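Local coordinates for pirin-like protein YhaK (PDB 2VEC) that is a monomeric cytoplasmic bicupin of the pirin family that lacks quercetin 2,3-dioxygenase activity and belongs to a redox-sensitive enterobacterial subclass, at residues G39-R44 and I91-A96; F47-Y52 and G230-D235; E95-D100 and H105-A110; Y124-L129 and L135-L140; Q154-A157 and Q163-I166. All blocks are in the same frame, centred on the assembly; numbering follows the deposited sequence.

Interaction 1: residues G39-R44 and I91-A96; sequences GWLQAR and ILDGEA
Leu41 presses both of its methyl branches against Leu92 and Asp93. Its CD2 meets Leu92 CB at 3.8 Å. Its CD1 lies 3.9 Å from Asp93 CB. The two leucine side chains run at a slant to each other, whereas Leu41 and Asp93 meet at about a right angle. Asp93 is touched mainly at CB. With CG anti to the backbone N (chi1 -176°), its carboxylate passes beside the leucine, and Asp93 OD2 comes no nearer than 4.2 Å to Leu41 CD1.

Trp40 joins from its ring edge. Its CZ3 is 4.2 Å from Leu92 CD2, which sits near the indole plane. One face of the same indole is taken by its own neighbour: Leu41 CG stands 3.7 Å above the ring, over its centre. Leu41 thus has the indole face on one side and touches Leu92 and Asp93 with its methyls.

No hydrogen bond crosses between the segments. The turn of 39-44 is braced from within by Gln42 N to Gly39 O, 3.0 Å. It is tied to the sheet by Leu41 O to Thr136 OG1 and Trp40 O to Gln68 NE2. Trp40 and Leu92 also touch Arg248 on strand 247-254. Leu92 and Asp93 both face Thr136 on the adjacent strand, which makes this end of strand 85-93 a classic beta bulge in the first cupin sheet.

Interaction 2: residues F47-Y52 and G230-D235; sequences FSFGHY and GAFIRD
One face of the Phe49 ring receives the edge of Phe232. Phe232 CE2 stands 3.5 Å above that ring, over its centre. The planes meet at 81° and the centroids are 4.8 Å apart, so this is a T-shaped (edge-to-face) pair. Seen from Phe232, the contact is at the rim, with Phe49 CG in its plane. Phe232 CZ leans to one side and meets Phe49 CD2 at 3.7 Å. The two side chains approach from opposite directions. In Phe49, CG lies anti to the carbonyl carbon (chi1 -55°), and this turns the ring toward strand 230-234.

Phe47 makes a smaller contact. Its CZ reaches the backbone of Gly230, 3.8 Å from the N atom, at an oblique angle to the ring. Glycine has no side chain here, so the phenyl ring rests on main chain.

Beyond the aromatic pair, Arg234 and Asp235 form a salt bridge within their own segment. Arg234 NH2 donates to Asp235 OD1 at 3.1 Å, nearly in the guanidinium plane. Arg203 lies close to Arg234 with like charge, and the aspartate may offset this.

Tyr205 of strand 203-208 extends the aromatic group. It meets Phe232 edge-to-face and also touches Phe49. The site is a surface contact between the two cupin halves, with no helix involved. Strands 45-48 and 230-234 are each outermost in a six-stranded sheet, and the chain at 49-52 continues past strand 203-208, where Tyr52 makes a cation-pi contact with Arg203.

Interaction 3: residues E95-D100 and H105-A110; sequences EAEYRD and HVQASA
Ala96 and Ala108 exchange two backbone hydrogen bonds. Ala96 N donates to Ala108 O at 3.0 Å, and Ala108 N returns a bond to Ala96 O at 2.9 Å. Tyr98 and Val106 do the same: Tyr98 N to Val106 O is 2.8 Å, and Val106 N to Tyr98 O is 3.1 Å. The carbonyl oxygens also take CA-H...O contacts from flanking residues, such as His105 CA to Tyr98 O at 3.3 Å.

This antiparallel beta hairpin edges the four-stranded sheet of the first cupin domain. Glu95, Glu97 and Arg99 form non-hydrogen-bonded pairs with Ser109, Gln107 and His105 on one face, alternating with the hydrogen-bonded ones. The backbones of Glu97 and Arg99 bond outward to His127 and Ser125; Gln107 O takes Lys155 NZ, and Ser109 N donates to Glu112 OE1.

On the polar face, Arg99 NH2 forms a salt bridge with Glu97 OE1 at 2.8 Å. Glu97 and His105 lie side by side, bridged by a water that donates to Glu97 OE2 and lies in the ring plane, 2.7 Å from His105 ND1. On the other face, Tyr98 CB packs on Val106 CG1 at 3.9 Å. Tyr98 OH is hydrogen-bonded to Glu126 OE2.

Interaction 4: residues Y124-L129 and L135-L140; sequences YSEHNL and LTRMQL
Leu135 opens the second strand against Asn128. The two side chains slide past each other in opposite directions, with Asn128 ND2 3.7 Å from Leu135 CB. The amide is held by its own turn: Asn128 OD1 accepts from Ser130 N, and ND2 donates to Lys133 O. Leu135 CD2 then reaches toward the glutamate, 4.1 Å from Glu126 OE2.

Two residues on, Arg137 carries the main bond. Its chain bends at chi2 (101°) and brings the guanidinium side-on to Glu126. Arg137 NE donates to the syn lone pair of Glu126 OE2, 2.8 Å away. Arg137 NH2 donates to Glu126 OE1 at 3.0 Å, from within the guanidinium plane. A weak third bond runs from Arg137 NE to Glu126 OE1. The carboxylate and guanidinium planes are 24° apart, so the salt bridge is nearly flat. Glu126 meets it with an extended chain. This buried carboxylate also accepts from Tyr98 OH, and Arg137 NH1 donates to Asn67 OD1. Such partners probably favour the charged pair.

Gln139 comes last. Its NE2 lies 3.6 Å above one face of the Arg137 guanidinium, offset toward the rim. It is tied elsewhere, NE2 to Asn89 OD1 and OE1 to Trp141 NE1.

Strand 124-128 and strand 135-143 belong to different sheets and face each other with axes 8.8 Å apart. The salt bridge thus spans the interior between the two sheets of a cupin beta barrel.

Interaction 5: residues Q154-A157 and Q163-I166; sequences QKLA and QQLI
Leu156 reaches Ile166 and Gln164 with its two methyl branches. Its CD1 meets the backbone of the other strand, 3.6 Å from Ile166 O. Its CD2 packs on Ile166 CG2 at 3.8 Å, and the two side chains cross at about a right angle. The same CD2 lies 4.0 Å from Gln164 NE2. This is a junction of the bicupin fold: strand 153-157 is the outermost strand of the first six-stranded sheet, and strand 163-168 lies in the sheet of the second cupin half. Their directions are 170° apart, but the axes stay 9.2 Å from each other and no direct hydrogen bond crosses. They are not paired as a hairpin.

The leucine gets its reach from CG lying anti to the backbone N (chi1 172°). Gln164 has an extended chain and comes from the opposite direction, which carries its amide toward the end of strand 153-157.

The next shell fixes these groups. Gln164 OE1 accepts from Asn159 N in the connecting loop, so the amide is held at its oxygen end too. Backbone bonds tie Leu156 to Ala113, Gln164 to His186, and Ile166 to Leu176 and Leu184. Leu158 and Leu184 also touch the Ile166 side chain. The preceding Lys155 leads away from this contact, and its NZ makes a salt bridge to Glu112 OE2.

One water completes the link: it donates to Ala157 O at 2.9 Å and accepts from Gln164 NE2 at 2.8 Å.

How the interactions relate
Interactions 1, 3 and 4 all lie in the first cupin half. Interactions 2 and 5 connect the two halves. Interaction 4 is the buried one and has a charged pair in the barrel interior. Interaction 3 mixes a backbone ladder with a polar outer face. It shares Glu95 and Ala96 with interaction 1, and both it and interaction 4 use the four-stranded sheet. Interaction 1 is mostly apolar. Interaction 2 is a surface contact built on aromatic rings, while interaction 5 relies on one leucine and a water. Interactions 2 and 5 are about 22 Å apart between centres, on opposite sides of the chain's centre.

Interaction 1: residues G39-R44 and I91-A96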
# COMPACT_ATOMS: atom_id res chain seq x y z
N GLY A 39 1.40 -18.74 5.88
CA GLY A 39 1.68 -17.78 6.95
C GLY A 39 1.85 -16.34 6.51
O GLY A 39 2.58 -15.59 7.17
N TRP A 40 1.18 -15.93 5.44
CA TRP A 40 1.31 -14.54 4.95
C TRP A 40 0.94 -13.50 6.01
O TRP A 40 1.49 -12.38 6.02
CB TRP A 40 0.49 -14.31 3.68
CG TRP A 40 -1.02 -14.38 3.83
CD1 TRP A 40 -1.77 -15.51 4.01
CD2 TRP A 40 -1.95 -13.29 3.74
NE1 TRP A 40 -3.11 -15.18 4.08
CE2 TRP A 40 -3.25 -13.83 3.92
CE3 TRP A 40 -1.81 -11.90 3.56
CZ2 TRP A 40 -4.40 -13.03 3.91
CZ3 TRP A 40 -2.97 -11.11 3.55
CH2 TRP A 40 -4.25 -11.69 3.71
N LEU A 41 -0.03 -13.83 6.86
CA LEU A 41 -0.50 -12.87 7.87
C LEU A 41 0.49 -12.74 9.02
O LEU A 41 0.38 -11.83 9.84
CB LEU A 41 -1.91 -13.23 8.41
CG LEU A 41 -3.13 -12.94 7.53
CD1 LEU A 41 -4.44 -13.44 8.23
CD2 LEU A 41 -3.23 -11.48 7.12
N GLN A 42 1.44 -13.68 9.11
CA GLN A 42 2.50 -13.58 10.11
C GLN A 42 3.77 -12.94 9.57
O GLN A 42 4.73 -12.74 10.31
CB GLN A 42 2.82 -14.96 10.72
CG GLN A 42 1.73 -15.40 11.66
CD GLN A 42 0.47 -15.83 10.93
OE1 GLN A 42 0.54 -16.52 9.90
NE2 GLN A 42 -0.70 -15.43 11.46
N ALA A 43 3.80 -12.61 8.28
CA ALA A 43 5.04 -12.10 7.71
C ALA A 43 5.30 -10.66 8.20
O ALA A 43 4.35 -9.89 8.41
CB ALA A 43 5.01 -12.16 6.20
N ARG A 44 6.58 -10.34 8.44
CA ARG A 44 6.96 -8.99 8.87
C ARG A 44 8.18 -8.57 8.04
O ARG A 44 9.18 -9.30 8.03
CB ARG A 44 7.37 -9.01 10.36
CG ARG A 44 6.26 -9.28 11.35
CD ARG A 44 6.85 -9.54 12.77
NE ARG A 44 7.58 -8.34 13.19
CZ ARG A 44 8.87 -8.29 13.55
NH1 ARG A 44 9.62 -9.39 13.58
NH2 ARG A 44 9.40 -7.12 13.88
N ILE A 91 -5.22 -2.55 6.51
CA ILE A 91 -5.40 -3.56 7.56
C ILE A 91 -5.72 -4.91 6.94
O ILE A 91 -6.74 -5.07 6.28
CB ILE A 91 -6.49 -3.21 8.55
CG1 ILE A 91 -6.39 -1.74 9.01
CG2 ILE A 91 -6.39 -4.16 9.78
CD1 ILE A 91 -5.05 -1.38 9.65
N LEU A 92 -4.84 -5.87 7.19
CA LEU A 92 -4.97 -7.23 6.69
C LEU A 92 -5.64 -8.17 7.68
O LEU A 92 -6.32 -9.11 7.26
CB LEU A 92 -3.58 -7.79 6.33
CG LEU A 92 -2.92 -6.92 5.25
CD1 LEU A 92 -1.46 -7.38 5.05
CD2 LEU A 92 -3.69 -6.98 3.91
N ASP A 93 -5.43 -7.97 8.98
CA ASP A 93 -6.04 -8.86 9.98
C ASP A 93 -6.12 -8.08 11.24
O ASP A 93 -5.20 -7.33 11.55
CB ASP A 93 -5.22 -10.19 10.18
CG ASP A 93 -5.88 -11.19 11.15
OD1 ASP A 93 -7.11 -11.51 11.04
OD2 ASP A 93 -5.12 -11.74 11.99
N GLY A 94 -7.23 -8.23 11.94
CA GLY A 94 -7.44 -7.57 13.22
C GLY A 94 -7.99 -6.16 13.13
O GLY A 94 -8.67 -5.80 12.18
N GLU A 95 -7.67 -5.35 14.13
CA GLU A 95 -8.23 -4.02 14.29
C GLU A 95 -7.26 -3.18 15.09
O GLU A 95 -6.59 -3.67 16.00
CB GLU A 95 -9.62 -4.05 15.00
CG GLU A 95 -9.73 -5.07 16.10
CD GLU A 95 -10.99 -4.93 16.94
OE1 GLU A 95 -11.81 -4.02 16.68
OE2 GLU A 95 -11.14 -5.75 17.87
N ALA A 96 -7.23 -1.89 14.77
CA ALA A 96 -6.26 -1.00 15.36
C ALA A 96 -6.86 0.37 15.54
O ALA A 96 -7.77 0.76 14.81
CB ALA A 96 -5.04 -0.92 14.45

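Interaction 2: residues F47-Y52 and G230-D235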
# COMPACT_ATOMS: atom_id res chain seq x y z
N PHE A 47 10.53 -2.49 3.36
CA PHE A 47 11.30 -2.01 2.22
C PHE A 47 11.47 -0.50 2.47
O PHE A 47 10.48 0.14 2.78
CB PHE A 47 10.54 -2.09 0.87
CG PHE A 47 10.26 -3.48 0.35
CD1 PHE A 47 11.14 -4.07 -0.56
CD2 PHE A 47 9.09 -4.12 0.62
CE1 PHE A 47 10.86 -5.34 -1.10
CE2 PHE A 47 8.79 -5.39 0.10
CZ PHE A 47 9.68 -6.00 -0.74
N SER A 48 12.68 0.02 2.31
CA SER A 48 12.93 1.47 2.37
C SER A 48 13.55 1.88 1.06
O SER A 48 14.60 1.34 0.69
CB SER A 48 13.86 1.80 3.53
OG SER A 48 13.29 1.35 4.77
N PHE A 49 12.89 2.80 0.34
CA PHE A 49 13.35 3.24 -0.98
C PHE A 49 13.67 4.73 -1.04
O PHE A 49 13.10 5.54 -0.29
CB PHE A 49 12.31 2.96 -2.09
CG PHE A 49 11.88 1.52 -2.18
CD1 PHE A 49 12.81 0.52 -2.43
CD2 PHE A 49 10.54 1.17 -2.02
CE1 PHE A 49 12.46 -0.83 -2.50
CE2 PHE A 49 10.15 -0.17 -2.14
CZ PHE A 49 11.11 -1.17 -2.37
N GLY A 50 14.55 5.05 -1.97
CA GLY A 50 14.99 6.40 -2.23
C GLY A 50 13.99 7.29 -2.94
O GLY A 50 12.94 6.82 -3.38
N HIS A 51 14.35 8.56 -3.06
CA HIS A 51 13.54 9.59 -3.70
C HIS A 51 14.05 9.85 -5.10
O HIS A 51 15.20 10.33 -5.29
CB HIS A 51 13.59 10.87 -2.83
CG HIS A 51 12.83 12.04 -3.38
ND1 HIS A 51 11.50 12.27 -3.07
CD2 HIS A 51 13.21 13.05 -4.20
CE1 HIS A 51 11.11 13.40 -3.65
NE2 HIS A 51 12.11 13.86 -4.38
N TYR A 52 13.17 9.66 -6.10
CA TYR A 52 13.59 9.86 -7.51
C TYR A 52 13.50 11.33 -7.99
O TYR A 52 12.68 12.09 -7.51
CB TYR A 52 12.79 8.94 -8.43
CG TYR A 52 13.16 7.49 -8.26
CD1 TYR A 52 14.39 7.01 -8.79
CD2 TYR A 52 12.34 6.62 -7.58
CE1 TYR A 52 14.75 5.68 -8.65
CE2 TYR A 52 12.70 5.27 -7.42
CZ TYR A 52 13.89 4.81 -7.96
OH TYR A 52 14.19 3.48 -7.80
N GLY A 230 8.47 -7.41 -4.06
CA GLY A 230 8.13 -6.18 -4.82
C GLY A 230 8.89 -6.10 -6.12
O GLY A 230 9.89 -6.82 -6.29
N ALA A 231 8.48 -5.21 -7.04
CA ALA A 231 9.25 -4.97 -8.26
C ALA A 231 8.86 -3.60 -8.77
O ALA A 231 7.66 -3.28 -8.89
CB ALA A 231 8.97 -6.04 -9.36
N PHE A 232 9.88 -2.78 -9.04
CA PHE A 232 9.66 -1.52 -9.76
C PHE A 232 9.71 -1.83 -11.24
O PHE A 232 10.56 -2.63 -11.70
CB PHE A 232 10.75 -0.49 -9.44
CG PHE A 232 10.56 0.21 -8.15
CD1 PHE A 232 9.76 1.36 -8.10
CD2 PHE A 232 11.17 -0.27 -6.97
CE1 PHE A 232 9.58 2.05 -6.91
CE2 PHE A 232 11.02 0.40 -5.77
CZ PHE A 232 10.22 1.59 -5.72
N ILE A 233 8.86 -1.16 -11.99
CA ILE A 233 8.77 -1.28 -13.42
C ILE A 233 8.77 0.13 -14.08
O ILE A 233 8.06 1.00 -13.64
CB ILE A 233 7.52 -2.14 -13.83
CG1 ILE A 233 7.87 -3.63 -13.58
CG2 ILE A 233 7.21 -1.99 -15.29
CD1 ILE A 233 6.72 -4.59 -13.71
N ARG A 234 9.60 0.34 -15.12
CA ARG A 234 9.77 1.68 -15.72
C ARG A 234 9.22 1.81 -17.13
O ARG A 234 9.36 0.88 -17.93
CB ARG A 234 11.27 2.03 -15.83
CG ARG A 234 11.88 2.58 -14.56
CD ARG A 234 11.32 3.95 -14.18
NE ARG A 234 11.27 4.88 -15.30
CZ ARG A 234 12.13 5.86 -15.52
NH1 ARG A 234 13.16 6.05 -14.74
NH2 ARG A 234 11.96 6.66 -16.57
N ASP A 235 8.69 2.99 -17.43
CA ASP A 235 8.30 3.40 -18.76
C ASP A 235 7.37 2.43 -19.49
O ASP A 235 7.51 2.24 -20.69
CB ASP A 235 9.54 3.66 -19.64
CG ASP A 235 10.39 4.80 -19.14
OD1 ASP A 235 9.82 5.76 -18.57
OD2 ASP A 235 11.63 4.74 -19.32

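Interaction 3: residues E95-D100 and H105-A110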
# COMPACT_ATOMS: atom_id res chain seq x y z
N GLU A 95 -7.67 -5.35 14.13
CA GLU A 95 -8.23 -4.02 14.29
C GLU A 95 -7.26 -3.18 15.09
O GLU A 95 -6.59 -3.67 16.00
CB GLU A 95 -9.62 -4.05 15.00
CG GLU A 95 -9.73 -5.07 16.10
CD GLU A 95 -10.99 -4.93 16.94
OE1 GLU A 95 -11.81 -4.02 16.68
OE2 GLU A 95 -11.14 -5.75 17.87
N ALA A 96 -7.23 -1.89 14.77
CA ALA A 96 -6.26 -1.00 15.36
C ALA A 96 -6.86 0.37 15.54
O ALA A 96 -7.77 0.76 14.81
CB ALA A 96 -5.04 -0.92 14.45
N GLU A 97 -6.34 1.11 16.52
CA GLU A 97 -6.69 2.52 16.68
C GLU A 97 -5.46 3.41 16.42
O GLU A 97 -4.34 3.07 16.82
CB GLU A 97 -7.32 2.78 18.06
CG GLU A 97 -7.57 4.24 18.33
CD GLU A 97 -8.66 4.52 19.32
OE1 GLU A 97 -8.76 3.82 20.35
OE2 GLU A 97 -9.42 5.48 19.06
N TYR A 98 -5.68 4.54 15.74
CA TYR A 98 -4.61 5.46 15.34
C TYR A 98 -4.88 6.80 15.98
O TYR A 98 -5.94 7.37 15.77
CB TYR A 98 -4.56 5.61 13.81
CG TYR A 98 -4.20 4.30 13.20
CD1 TYR A 98 -2.87 3.98 12.97
CD2 TYR A 98 -5.17 3.34 12.94
CE1 TYR A 98 -2.52 2.73 12.47
CE2 TYR A 98 -4.84 2.10 12.42
CZ TYR A 98 -3.51 1.80 12.20
OH TYR A 98 -3.16 0.57 11.71
N ARG A 99 -3.95 7.29 16.80
CA ARG A 99 -4.15 8.56 17.48
C ARG A 99 -3.01 9.51 17.20
O ARG A 99 -1.87 9.08 16.96
CB ARG A 99 -4.30 8.36 19.00
CG ARG A 99 -5.42 7.43 19.39
CD ARG A 99 -5.72 7.45 20.90
NE ARG A 99 -7.04 6.89 21.18
CZ ARG A 99 -7.35 6.18 22.26
NH1 ARG A 99 -6.42 5.92 23.19
NH2 ARG A 99 -8.59 5.71 22.43
N ASP A 100 -3.29 10.81 17.22
CA ASP A 100 -2.22 11.77 17.08
C ASP A 100 -2.19 12.75 18.25
O ASP A 100 -3.11 12.78 19.05
CB ASP A 100 -2.25 12.45 15.70
CG ASP A 100 -3.32 13.52 15.55
OD1 ASP A 100 -3.80 14.12 16.55
OD2 ASP A 100 -3.64 13.83 14.39
N HIS A 105 -8.42 10.90 16.03
CA HIS A 105 -8.43 9.45 16.21
C HIS A 105 -9.30 8.76 15.18
O HIS A 105 -10.28 9.34 14.68
CB HIS A 105 -8.90 9.07 17.62
CG HIS A 105 -10.24 9.64 17.97
ND1 HIS A 105 -11.42 8.98 17.71
CD2 HIS A 105 -10.58 10.83 18.53
CE1 HIS A 105 -12.43 9.73 18.11
NE2 HIS A 105 -11.95 10.86 18.61
N VAL A 106 -8.94 7.52 14.86
CA VAL A 106 -9.68 6.71 13.93
C VAL A 106 -9.35 5.26 14.23
O VAL A 106 -8.22 4.96 14.62
CB VAL A 106 -9.31 7.10 12.45
CG1 VAL A 106 -7.80 6.89 12.17
CG2 VAL A 106 -10.19 6.36 11.45
N GLN A 107 -10.33 4.39 14.07
CA GLN A 107 -10.13 2.94 14.19
C GLN A 107 -10.24 2.31 12.81
O GLN A 107 -11.06 2.73 12.00
CB GLN A 107 -11.23 2.31 15.05
CG GLN A 107 -11.38 2.85 16.45
CD GLN A 107 -12.62 2.24 17.14
OE1 GLN A 107 -12.99 1.10 16.86
NE2 GLN A 107 -13.26 3.00 18.01
N ALA A 108 -9.44 1.28 12.55
CA ALA A 108 -9.51 0.57 11.27
C ALA A 108 -9.45 -0.94 11.48
O ALA A 108 -8.56 -1.40 12.16
CB ALA A 108 -8.40 1.00 10.36
N SER A 109 -10.40 -1.68 10.91
CA SER A 109 -10.39 -3.16 10.94
C SER A 109 -9.93 -3.78 9.62
O SER A 109 -9.76 -3.10 8.61
CB SER A 109 -11.76 -3.72 11.27
OG SER A 109 -12.35 -3.08 12.39
N ALA A 110 -9.76 -5.10 9.63
CA ALA A 110 -9.37 -5.84 8.42
C ALA A 110 -10.33 -5.47 7.30
O ALA A 110 -11.56 -5.38 7.52
CB ALA A 110 -9.46 -7.34 8.71
O HOH W 1 -11.81 6.38 17.01

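Interaction 4: residues Y124-L129 and L135-L140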
# COMPACT_ATOMS: atom_id res chain seq x y z
N TYR A 124 2.25 10.38 16.25
CA TYR A 124 1.23 9.44 15.83
C TYR A 124 1.42 8.09 16.48
O TYR A 124 2.54 7.58 16.54
CB TYR A 124 1.28 9.27 14.28
CG TYR A 124 0.94 10.54 13.55
CD1 TYR A 124 -0.39 10.83 13.18
CD2 TYR A 124 1.93 11.48 13.24
CE1 TYR A 124 -0.70 12.05 12.49
CE2 TYR A 124 1.63 12.67 12.59
CZ TYR A 124 0.32 12.95 12.22
OH TYR A 124 0.06 14.15 11.57
N SER A 125 0.33 7.49 16.94
CA SER A 125 0.41 6.20 17.61
C SER A 125 -0.55 5.19 17.00
O SER A 125 -1.58 5.56 16.44
CB SER A 125 0.17 6.35 19.11
OG SER A 125 -1.21 6.48 19.40
N GLU A 126 -0.19 3.92 17.12
CA GLU A 126 -0.96 2.84 16.52
C GLU A 126 -1.10 1.75 17.56
O GLU A 126 -0.08 1.23 18.02
CB GLU A 126 -0.26 2.32 15.26
CG GLU A 126 -0.65 0.90 14.84
CD GLU A 126 -0.07 0.48 13.49
OE1 GLU A 126 1.10 0.81 13.19
OE2 GLU A 126 -0.79 -0.20 12.72
N HIS A 127 -2.33 1.43 17.95
CA HIS A 127 -2.57 0.42 19.01
C HIS A 127 -3.43 -0.71 18.50
O HIS A 127 -4.44 -0.47 17.83
CB HIS A 127 -3.32 0.99 20.22
CG HIS A 127 -2.69 2.19 20.86
ND1 HIS A 127 -1.45 2.68 20.52
CD2 HIS A 127 -3.15 2.99 21.87
CE1 HIS A 127 -1.17 3.74 21.26
NE2 HIS A 127 -2.18 3.95 22.09
N ASN A 128 -3.07 -1.94 18.85
CA ASN A 128 -3.94 -3.07 18.57
C ASN A 128 -5.14 -3.05 19.53
O ASN A 128 -4.96 -3.06 20.75
CB ASN A 128 -3.14 -4.38 18.69
CG ASN A 128 -3.95 -5.62 18.34
OD1 ASN A 128 -5.18 -5.54 18.14
ND2 ASN A 128 -3.26 -6.79 18.27
N LEU A 129 -6.36 -3.01 18.98
CA LEU A 129 -7.56 -2.93 19.81
C LEU A 129 -7.94 -4.22 20.54
O LEU A 129 -8.74 -4.19 21.48
CB LEU A 129 -8.75 -2.42 18.98
CG LEU A 129 -8.83 -0.90 18.77
CD1 LEU A 129 -9.74 -0.57 17.59
CD2 LEU A 129 -9.33 -0.24 20.06
N LEU A 135 -2.71 -8.28 15.38
CA LEU A 135 -2.99 -7.36 14.22
C LEU A 135 -1.91 -7.38 13.11
O LEU A 135 -0.72 -7.34 13.41
CB LEU A 135 -3.12 -5.90 14.70
CG LEU A 135 -3.01 -4.71 13.73
CD1 LEU A 135 -4.28 -4.43 12.93
CD2 LEU A 135 -2.62 -3.46 14.49
N THR A 136 -2.32 -7.42 11.83
CA THR A 136 -1.39 -7.41 10.70
C THR A 136 -1.78 -6.29 9.73
O THR A 136 -2.94 -6.15 9.37
CB THR A 136 -1.41 -8.72 9.89
OG1 THR A 136 -1.19 -9.84 10.76
CG2 THR A 136 -0.29 -8.69 8.78
N ARG A 137 -0.83 -5.47 9.34
CA ARG A 137 -1.18 -4.40 8.44
C ARG A 137 -0.01 -4.03 7.56
O ARG A 137 1.14 -4.15 7.97
CB ARG A 137 -1.70 -3.19 9.20
CG ARG A 137 -0.74 -2.54 10.15
CD ARG A 137 -0.16 -1.31 9.53
NE ARG A 137 0.84 -0.77 10.46
CZ ARG A 137 2.15 -0.95 10.32
NH1 ARG A 137 2.62 -1.64 9.30
NH2 ARG A 137 2.97 -0.41 11.21
N MET A 138 -0.32 -3.61 6.34
CA MET A 138 0.70 -3.19 5.39
C MET A 138 0.64 -1.67 5.40
O MET A 138 -0.42 -1.09 5.64
CB MET A 138 0.39 -3.76 4.03
CG MET A 138 1.28 -3.22 2.91
SD MET A 138 1.22 -4.27 1.44
CE MET A 138 2.08 -5.75 1.99
N GLN A 139 1.79 -1.04 5.23
CA GLN A 139 1.89 0.42 5.39
C GLN A 139 2.77 0.91 4.30
O GLN A 139 3.83 0.30 4.04
CB GLN A 139 2.46 0.75 6.78
CG GLN A 139 2.70 2.24 7.00
CD GLN A 139 3.17 2.55 8.38
OE1 GLN A 139 4.37 2.68 8.61
NE2 GLN A 139 2.25 2.67 9.33
N LEU A 140 2.34 1.98 3.62
CA LEU A 140 3.11 2.66 2.60
C LEU A 140 3.43 4.07 3.11
O LEU A 140 2.56 4.67 3.77
CB LEU A 140 2.24 2.81 1.32
CG LEU A 140 2.02 1.64 0.34
CD1 LEU A 140 1.53 0.36 0.99
CD2 LEU A 140 1.03 2.10 -0.74

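Interaction 5: residues Q154-A157 and Q163-I166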
# COMPACT_ATOMS: atom_id res chain seq x y z
N GLN A 154 -8.68 9.76 6.14
CA GLN A 154 -9.69 9.17 5.27
C GLN A 154 -9.61 7.67 5.42
O GLN A 154 -8.51 7.10 5.63
CB GLN A 154 -9.41 9.51 3.82
CG GLN A 154 -9.38 11.01 3.54
CD GLN A 154 -8.79 11.27 2.17
OE1 GLN A 154 -9.48 11.15 1.16
NE2 GLN A 154 -7.51 11.60 2.13
N LYS A 155 -10.75 7.00 5.26
CA LYS A 155 -10.76 5.54 5.21
C LYS A 155 -11.54 5.07 3.99
O LYS A 155 -12.44 5.78 3.54
CB LYS A 155 -11.48 5.01 6.44
CG LYS A 155 -10.67 5.03 7.72
CD LYS A 155 -11.23 3.99 8.72
CE LYS A 155 -12.64 4.27 9.20
NZ LYS A 155 -13.03 3.15 10.17
N LEU A 156 -11.24 3.86 3.52
CA LEU A 156 -11.92 3.24 2.39
C LEU A 156 -12.14 1.76 2.67
O LEU A 156 -11.24 1.05 3.16
CB LEU A 156 -11.08 3.40 1.09
CG LEU A 156 -11.51 2.65 -0.20
CD1 LEU A 156 -11.20 3.48 -1.43
CD2 LEU A 156 -10.79 1.28 -0.32
N ALA A 157 -13.33 1.27 2.39
CA ALA A 157 -13.61 -0.14 2.54
C ALA A 157 -13.21 -0.89 1.26
O ALA A 157 -13.78 -0.65 0.19
CB ALA A 157 -15.12 -0.38 2.87
N GLN A 163 -9.96 -5.74 -9.43
CA GLN A 163 -9.10 -4.58 -9.19
C GLN A 163 -9.91 -3.42 -8.69
O GLN A 163 -11.05 -3.23 -9.13
CB GLN A 163 -8.33 -4.16 -10.45
CG GLN A 163 -9.22 -3.84 -11.70
CD GLN A 163 -8.36 -3.14 -12.75
OE1 GLN A 163 -7.90 -2.00 -12.54
NE2 GLN A 163 -8.11 -3.83 -13.86
N GLN A 164 -9.36 -2.65 -7.76
CA GLN A 164 -10.03 -1.44 -7.27
C GLN A 164 -9.01 -0.32 -7.21
O GLN A 164 -7.90 -0.54 -6.78
CB GLN A 164 -10.65 -1.68 -5.89
CG GLN A 164 -11.41 -0.46 -5.35
CD GLN A 164 -11.99 -0.68 -3.95
OE1 GLN A 164 -11.64 -1.62 -3.25
NE2 GLN A 164 -12.88 0.22 -3.54
N LEU A 165 -9.39 0.87 -7.66
CA LEU A 165 -8.56 2.05 -7.44
C LEU A 165 -8.85 2.51 -6.02
O LEU A 165 -10.00 2.87 -5.70
CB LEU A 165 -8.94 3.12 -8.48
CG LEU A 165 -8.28 4.48 -8.29
CD1 LEU A 165 -6.75 4.38 -8.64
CD2 LEU A 165 -8.97 5.49 -9.16
N ILE A 166 -7.86 2.44 -5.13
CA ILE A 166 -8.13 2.71 -3.73
C ILE A 166 -7.55 4.06 -3.31
O ILE A 166 -7.86 4.56 -2.22
CB ILE A 166 -7.68 1.55 -2.80
CG1 ILE A 166 -6.14 1.37 -2.81
CG2 ILE A 166 -8.45 0.25 -3.15
CD1 ILE A 166 -5.59 0.49 -1.62
O HOH W 2 -14.95 1.00 -1.84